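PDB 4FMZ: internalin from Listeria monocytogenes serotype 4b, which carries a leucine-rich repeat domain and probably serves the bacterium in adhesion to host cells and their invasion. Local coordinates for residues 23-26 against 27-31; 168-171 against 172-175. All coordinates share one frame; numbering follows the deposited sequence.

Contact 1 (23-26 against 27-31)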
# COMPACT_ATOMS: atom_id res chain seq x y z
N GLU A 23 -8.78 -22.38 21.12
CA GLU A 23 -7.36 -22.50 21.48
C GLU A 23 -6.74 -21.12 21.78
O GLU A 23 -6.01 -20.99 22.75
CB GLU A 23 -6.57 -23.25 20.40
CG GLU A 23 -5.06 -23.30 20.57
CD GLU A 23 -4.49 -23.77 21.89
OE1 GLU A 23 -5.15 -24.56 22.60
OE2 GLU A 23 -3.35 -23.36 22.20
N GLY A 24 -7.09 -20.10 20.99
CA GLY A 24 -6.60 -18.74 21.19
C GLY A 24 -7.09 -18.11 22.47
O GLY A 24 -6.34 -17.36 23.11
N ILE A 25 -8.36 -18.39 22.85
CA ILE A 25 -8.96 -17.93 24.10
C ILE A 25 -8.25 -18.62 25.28
O ILE A 25 -7.87 -17.95 26.24
CB ILE A 25 -10.51 -18.15 24.12
CG1 ILE A 25 -11.21 -17.33 23.00
CG2 ILE A 25 -11.13 -17.82 25.49
CD1 ILE A 25 -11.11 -15.77 23.09
N ARG A 26 -8.05 -19.96 25.18
CA ARG A 26 -7.33 -20.75 26.19
C ARG A 26 -5.93 -20.19 26.41
O ARG A 26 -5.55 -19.95 27.56
CB ARG A 26 -7.25 -22.24 25.77
CG ARG A 26 -6.60 -23.13 26.84
CD ARG A 26 -5.71 -24.24 26.28
NE ARG A 26 -4.63 -23.78 25.38
CZ ARG A 26 -3.47 -23.24 25.75
NH1 ARG A 26 -3.23 -23.01 27.03
NH2 ARG A 26 -2.56 -22.91 24.85
N ALA A 27 -5.19 -19.93 25.30
CA ALA A 27 -3.83 -19.41 25.33
C ALA A 27 -3.74 -18.01 25.94
O ALA A 27 -2.86 -17.79 26.78
CB ALA A 27 -3.22 -19.41 23.94
N VAL A 28 -4.63 -17.08 25.56
CA VAL A 28 -4.58 -15.71 26.09
C VAL A 28 -4.91 -15.69 27.61
O VAL A 28 -4.32 -14.90 28.33
CB VAL A 28 -5.42 -14.69 25.27
CG1 VAL A 28 -6.93 -14.86 25.48
CG2 VAL A 28 -4.99 -13.25 25.54
N LEU A 29 -5.82 -16.57 28.08
CA LEU A 29 -6.20 -16.61 29.49
C LEU A 29 -5.33 -17.58 30.30
O LEU A 29 -5.52 -17.70 31.51
CB LEU A 29 -7.69 -16.98 29.62
CG LEU A 29 -8.70 -15.90 29.17
CD1 LEU A 29 -10.08 -16.50 28.96
CD2 LEU A 29 -8.79 -14.73 30.16
N GLN A 30 -4.37 -18.26 29.63
CA GLN A 30 -3.43 -19.24 30.19
C GLN A 30 -4.18 -20.34 30.98
O GLN A 30 -3.82 -20.70 32.11
CB GLN A 30 -2.32 -18.57 31.01
CG GLN A 30 -1.39 -17.79 30.08
CD GLN A 30 -0.16 -17.26 30.72
OE1 GLN A 30 0.38 -17.82 31.68
NE2 GLN A 30 0.34 -16.17 30.17
N LYS A 31 -5.24 -20.88 30.35
CA LYS A 31 -6.03 -21.99 30.90
C LYS A 31 -5.34 -23.29 30.48
O LYS A 31 -4.61 -23.30 29.49
CB LYS A 31 -7.49 -21.94 30.41
CG LYS A 31 -8.29 -20.73 30.92
CD LYS A 31 -8.68 -20.85 32.38
CE LYS A 31 -9.36 -19.59 32.87
NZ LYS A 31 -9.57 -19.63 34.34
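E23 opens the exchange with its carbonyl: A27 N donates to E23 O over 2.9 Å, an ordinary i to i+4 bond of helix 19-29. Its carboxylate turns forward to R26: R26 NE bonds to E23 OE1 and R26 NH2 to E23 OE2 (2.8 Å for the latter), together a side-on salt bridge. At G24 the next helical bond follows, from V28 N to G24 O. I25 takes its bond from L29 N, and the two side chains lie side by side, I25 CG2 3.9 Å from L29 CD1. V28 CG1 also presses close to the carbonyl oxygen of I25.

R26 finishes the turn twice over. Its backbone O receives K31 N at 3.0 Å, part of the Schellman motif, in which Q30 takes a positive phi after the last turn of the helix. Its side chain runs with CG anti to the backbone N (chi1 -176°) and bends twice further out, which lays the guanidinium over A27 CA. From there R26 NH1 donates to K31 O at 2.8 Å, in the guanidinium plane. E23 and K31 O, both at its edge, should hold the flat group's rotation.

The helix packs I25 against I12 of helix 12-15 and L49 of strand 48-50; L29 and K31 touch V38 of strand 37-38, while K31 NZ forms a salt bridge with E42 of helix 40-43.

Contact 2 (168-171 against 172-175)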
# COMPACT_ATOMS: atom_id res chain seq x y z
N LYS A 168 -11.57 2.11 -11.05
CA LYS A 168 -11.32 3.04 -12.15
C LYS A 168 -11.32 4.46 -11.63
O LYS A 168 -10.35 5.21 -11.81
CB LYS A 168 -12.42 2.89 -13.22
CG LYS A 168 -12.12 1.91 -14.32
CD LYS A 168 -12.37 2.54 -15.69
CE LYS A 168 -11.94 1.60 -16.80
NZ LYS A 168 -10.46 1.64 -17.02
N ASP A 169 -12.44 4.83 -10.97
CA ASP A 169 -12.76 6.16 -10.48
C ASP A 169 -12.17 6.41 -9.08
O ASP A 169 -12.58 5.80 -8.11
CB ASP A 169 -14.29 6.33 -10.47
CG ASP A 169 -14.77 7.73 -10.18
OD1 ASP A 169 -13.92 8.61 -9.92
OD2 ASP A 169 -16.00 7.94 -10.20
N VAL A 170 -11.20 7.32 -9.00
CA VAL A 170 -10.54 7.63 -7.73
C VAL A 170 -11.10 8.95 -7.12
O VAL A 170 -10.52 9.45 -6.15
CB VAL A 170 -8.98 7.62 -7.84
CG1 VAL A 170 -8.47 6.24 -8.25
CG2 VAL A 170 -8.45 8.68 -8.80
N THR A 171 -12.23 9.48 -7.65
CA THR A 171 -12.86 10.72 -7.16
C THR A 171 -13.13 10.67 -5.63
O THR A 171 -12.78 11.64 -4.97
CB THR A 171 -14.16 11.08 -7.94
OG1 THR A 171 -13.87 11.16 -9.33
CG2 THR A 171 -14.75 12.41 -7.51
N PRO A 172 -13.63 9.56 -5.02
CA PRO A 172 -13.82 9.57 -3.55
C PRO A 172 -12.53 9.81 -2.75
O PRO A 172 -12.61 10.35 -1.65
CB PRO A 172 -14.39 8.18 -3.25
CG PRO A 172 -15.00 7.74 -4.54
CD PRO A 172 -14.10 8.28 -5.60
N ILE A 173 -11.36 9.40 -3.30
CA ILE A 173 -10.05 9.53 -2.62
C ILE A 173 -9.64 11.02 -2.56
O ILE A 173 -8.87 11.39 -1.67
CB ILE A 173 -8.96 8.65 -3.28
CG1 ILE A 173 -9.38 7.16 -3.28
CG2 ILE A 173 -7.59 8.82 -2.58
CD1 ILE A 173 -8.46 6.26 -4.10
N ALA A 174 -10.16 11.87 -3.46
CA ALA A 174 -9.86 13.31 -3.47
C ALA A 174 -10.20 13.98 -2.12
O ALA A 174 -9.53 14.93 -1.72
CB ALA A 174 -10.60 14.01 -4.59
N ASN A 175 -11.22 13.45 -1.40
CA ASN A 175 -11.67 13.98 -0.11
C ASN A 175 -10.72 13.69 1.04
O ASN A 175 -10.81 14.32 2.10
CB ASN A 175 -13.04 13.39 0.25
CG ASN A 175 -14.20 13.91 -0.55
OD1 ASN A 175 -14.06 14.66 -1.52
ND2 ASN A 175 -15.40 13.54 -0.12
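V170 and I173 meet on the inner side of a short turn in the convex part of a leucine-rich repeat, between strands 159-161 and 181-183. Their side chains cross obliquely, V170 CB lying 4.0 Å from I173 CD1. Both are buried, as expected of the apolar positions that fill a repeat's interior. The backbone curls beneath them by two bonds that each span three residues: I173 N donates to V170 O and A174 N to T171 O, the latter at 3.0 Å. In both, the donor stands well above the carbonyl plane, 50° and 54° out of it, and the bonds are bent, as in a tight turn of 3-10 character. P172 is the third of the four residues from V170 to I173, and its ring nitrogen has no hydrogen to give. A174 CB lies 3.2 Å from T171 O, close beside the bond made by its own backbone.

Just before the turn, D169 holds T171 with one oxygen. D169 OD1 accepts from T171 N at 3.0 Å, closing an Asx turn, which probably steadies the residue whose carbonyl receives A174.

Farther out, I173 packs on L148 and L179, and V170 on I189. N175 ND2 bonds to S152 O and A174 O to S197 OG, tying the turn to other parts of the coil, while K168 NZ forms a salt bridge with E190. The grip on T171 has a second half in its side chain: T171 OG1 lies anti to the carbonyl carbon (chi1 -56°), on the side of its own N, and donates to the syn lone pair of D169 OD1 over 2.6 Å.

How the contacts relate
The two contacts come in series along the chain, contact 1 in the N-terminal region and contact 2 well into the leucine-rich repeats. Their centres are 43 Å apart and their nearest atoms about 35 Å, with no touch between them. Contact 1 lies on helix 19-29, in the N-terminal adhesion/invasion region of the protein, and packs against strand 48-50, the outermost of the parallel strands at that end, through I25 and V28 on L49. Contact 2 is in the loop joining strands 159-161 and 181-183, midway along the same curved array. Contact 1 thus belongs to the N-terminal cap that, as in other internalins, closes the end of the solenoid, contact 2 to a repeating turn of its convex side.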